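Local coordinates for arabinan endo-1,5-alpha-l-arabinosidase A (Cellvibrio cellulosa, PDB 1GYH), which cleaves the alpha-1,5-arabinofuranosyl linkages of linear arabinan in plant cell walls, releasing almost exclusively arabinotriose, at residues F76-S81 against Y107-K112. Numbering follows the deposited sequence.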
loop_
_atom_site.group_PDB
_atom_site.type_symbol
_atom_site.label_atom_id
_atom_site.label_comp_id
_atom_site.label_asym_id
_atom_site.label_seq_id
_atom_site.Cartn_x
_atom_site.Cartn_y
_atom_site.Cartn_z
ATOM N N PHE A 76 13.100 1.740 11.677
ATOM C CA PHE A 76 12.363 1.674 10.407
ATOM C C PHE A 76 11.749 0.256 10.258
ATOM O O PHE A 76 12.493 -0.727 10.252
ATOM C CB PHE A 76 13.292 2.001 9.220
ATOM C CG PHE A 76 13.811 3.401 9.223
ATOM C CD1 PHE A 76 14.895 3.756 10.003
ATOM C CD2 PHE A 76 13.173 4.385 8.495
ATOM C CE1 PHE A 76 15.384 5.082 10.019
ATOM C CE2 PHE A 76 13.652 5.702 8.507
ATOM C CZ PHE A 76 14.733 6.049 9.286
ATOM N N TYR A 77 10.426 0.182 10.189
ATOM C CA TYR A 77 9.666 -1.051 10.036
ATOM C C TYR A 77 9.157 -1.137 8.582
ATOM O O TYR A 77 8.403 -0.282 8.121
ATOM C CB TYR A 77 8.488 -1.095 10.996
ATOM C CG TYR A 77 8.830 -1.256 12.444
ATOM C CD1 TYR A 77 9.395 -0.206 13.171
ATOM C CD2 TYR A 77 8.606 -2.430 13.107
ATOM C CE1 TYR A 77 9.709 -0.342 14.475
ATOM C CE2 TYR A 77 8.934 -2.561 14.438
ATOM C CZ TYR A 77 9.482 -1.520 15.107
ATOM O OH TYR A 77 9.810 -1.635 16.424
ATOM N N LEU A 78 9.595 -2.182 7.869
ATOM C CA LEU A 78 9.229 -2.407 6.489
ATOM C C LEU A 78 8.390 -3.690 6.438
ATOM O O LEU A 78 8.919 -4.786 6.585
ATOM C CB LEU A 78 10.491 -2.539 5.643
ATOM C CG LEU A 78 10.287 -2.965 4.178
ATOM C CD1 LEU A 78 9.398 -1.897 3.483
ATOM C CD2 LEU A 78 11.586 -3.157 3.392
ATOM N N TYR A 79 7.094 -3.521 6.246
ATOM C CA TYR A 79 6.140 -4.609 6.049
ATOM C C TYR A 79 6.120 -4.997 4.572
ATOM O O TYR A 79 6.336 -4.160 3.723
ATOM C CB TYR A 79 4.744 -4.203 6.536
ATOM C CG TYR A 79 4.766 -3.856 8.003
ATOM C CD1 TYR A 79 5.173 -2.571 8.440
ATOM C CD2 TYR A 79 4.446 -4.808 8.966
ATOM C CE1 TYR A 79 5.223 -2.274 9.801
ATOM C CE2 TYR A 79 4.514 -4.519 10.320
ATOM C CZ TYR A 79 4.873 -3.251 10.730
ATOM O OH TYR A 79 4.942 -2.997 12.062
ATOM N N TYR A 80 5.883 -6.286 4.281
ATOM C CA TYR A 80 6.013 -6.809 2.921
ATOM C C TYR A 80 5.122 -8.058 2.819
ATOM O O TYR A 80 4.791 -8.668 3.847
ATOM C CB TYR A 80 7.500 -7.144 2.579
ATOM C CG TYR A 80 8.124 -8.200 3.495
ATOM C CD1 TYR A 80 7.933 -9.558 3.237
ATOM C CD2 TYR A 80 8.821 -7.840 4.670
ATOM C CE1 TYR A 80 8.444 -10.536 4.068
ATOM C CE2 TYR A 80 9.337 -8.804 5.536
ATOM C CZ TYR A 80 9.146 -10.175 5.225
ATOM O OH TYR A 80 9.632 -11.185 6.026
ATOM N N SER A 81 4.740 -8.410 1.583
ATOM C CA SER A 81 3.791 -9.506 1.311
ATOM C C SER A 81 4.488 -10.623 0.505
ATOM O O SER A 81 5.193 -10.358 -0.464
ATOM C CB SER A 81 2.563 -8.996 0.530
ATOM O OG SER A 81 2.082 -7.748 1.043
ATOM N N TYR A 107 23.553 0.122 9.212
ATOM C CA TYR A 107 22.614 -0.430 8.240
ATOM C C TYR A 107 22.594 -1.973 8.182
ATOM O O TYR A 107 23.597 -2.599 7.813
ATOM C CB TYR A 107 22.914 0.100 6.845
ATOM C CG TYR A 107 21.896 -0.271 5.768
ATOM C CD1 TYR A 107 22.059 -1.416 4.968
ATOM C CD2 TYR A 107 20.815 0.554 5.503
ATOM C CE1 TYR A 107 21.137 -1.710 3.938
ATOM C CE2 TYR A 107 19.887 0.266 4.500
ATOM C CZ TYR A 107 20.054 -0.859 3.707
ATOM O OH TYR A 107 19.135 -1.105 2.708
ATOM N N ARG A 108 21.434 -2.536 8.517
ATOM C CA ARG A 108 21.135 -3.975 8.333
ATOM C C ARG A 108 19.665 -4.260 8.558
ATOM O O ARG A 108 19.138 -3.976 9.614
ATOM C CB ARG A 108 21.976 -4.839 9.288
ATOM C CG ARG A 108 21.704 -6.353 9.152
ATOM C CD ARG A 108 22.688 -7.256 9.873
ATOM N NE ARG A 108 22.412 -7.297 11.298
ATOM C CZ ARG A 108 23.029 -8.066 12.158
ATOM N NH1 ARG A 108 23.989 -8.888 11.766
ATOM N NH2 ARG A 108 22.731 -7.987 13.437
ATOM N N TRP A 109 19.013 -4.851 7.563
ATOM C CA TRP A 109 17.660 -5.361 7.685
ATOM C C TRP A 109 17.596 -6.706 8.419
ATOM O O TRP A 109 18.286 -7.669 8.050
ATOM C CB TRP A 109 17.005 -5.491 6.293
ATOM C CG TRP A 109 16.759 -4.194 5.613
ATOM C CD1 TRP A 109 17.503 -3.643 4.613
ATOM C CD2 TRP A 109 15.726 -3.259 5.901
ATOM N NE1 TRP A 109 16.987 -2.421 4.259
ATOM C CE2 TRP A 109 15.891 -2.166 5.029
ATOM C CE3 TRP A 109 14.665 -3.228 6.816
ATOM C CZ2 TRP A 109 15.056 -1.037 5.057
ATOM C CZ3 TRP A 109 13.805 -2.081 6.838
ATOM C CH2 TRP A 109 14.009 -1.031 5.944
ATOM N N GLU A 110 16.757 -6.765 9.460
ATOM C CA GLU A 110 16.596 -7.941 10.292
ATOM C C GLU A 110 15.153 -8.405 10.266
ATOM O O GLU A 110 14.249 -7.739 10.770
ATOM C CB GLU A 110 17.075 -7.657 11.729
ATOM C CG GLU A 110 18.474 -7.048 11.761
ATOM C CD GLU A 110 19.112 -6.996 13.133
ATOM O OE1 GLU A 110 18.460 -7.347 14.144
ATOM O OE2 GLU A 110 20.288 -6.609 13.189
ATOM N N ASP A 111 14.925 -9.580 9.690
ATOM C CA ASP A 111 13.554 -10.083 9.522
ATOM C C ASP A 111 13.025 -10.558 10.866
ATOM O O ASP A 111 13.730 -11.213 11.612
ATOM C CB ASP A 111 13.522 -11.253 8.525
ATOM C CG ASP A 111 12.121 -11.648 8.126
ATOM O OD1 ASP A 111 11.212 -10.774 8.081
ATOM O OD2 ASP A 111 11.839 -12.818 7.815
ATOM N N LYS A 112 11.775 -10.240 11.133
ATOM C CA LYS A 112 11.087 -10.609 12.347
ATOM C C LYS A 112 9.981 -11.650 12.082
ATOM O O LYS A 112 9.293 -12.089 13.014
ATOM C CB LYS A 112 10.512 -9.325 12.990
ATOM C CG LYS A 112 11.576 -8.212 13.236
ATOM C CD LYS A 112 12.673 -8.656 14.155
ATOM C CE LYS A 112 13.725 -7.581 14.361
ATOM N NZ LYS A 112 14.745 -7.972 15.353
#
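Trp109 lays the six-membered end of its indole against Leu78, joining two strands of one blade of the five-bladed beta-propeller. Strand 75-82 and the outermost strand 110-118 are not neighbours in this antiparallel sheet; strand 90-97 runs between them, and side chains bridge it. Trp109 has its CG beside the backbone N and anti to the carbonyl carbon (chi1 -67°), and its ring extends past Thr95 and Asn97 of the intervening strand. The outer rim of the indole leads the approach: CZ3 comes 3.6 Å from Leu78 CB and lies 3.9 Å from the carbonyl oxygen Phe76 O. Leu78 also sends its methyl CD2 over one face, 4.3 Å from the centroid of the six-membered ring of Trp109, a CH-pi contact shifted toward the ring's rim. The indole is tethered at its far end, where Trp109 NE1 donates to Tyr107 OH (3.0 Å), and that hydroxyl is also hydrogen-bonded to Asp43.

Further along, Tyr80 reaches across the sheet to Asp111. With chi1 at 60°, the Tyr80 ring sets out between the backbone N and the carbonyl carbon, and it packs edge-to-face with Phe46. The Asp111 carboxylate is held through both oxygens: OD2 is hydrogen-bonded to Trp52 NE1, while OD1 accepts the phenol and a weak bond from Gly113 N. Buried Tyr80 thus has a partner on the blade's outer strand: its OH donates to the syn side of Asp111 OD1 at 2.6 Å, 35° out of the carboxylate plane.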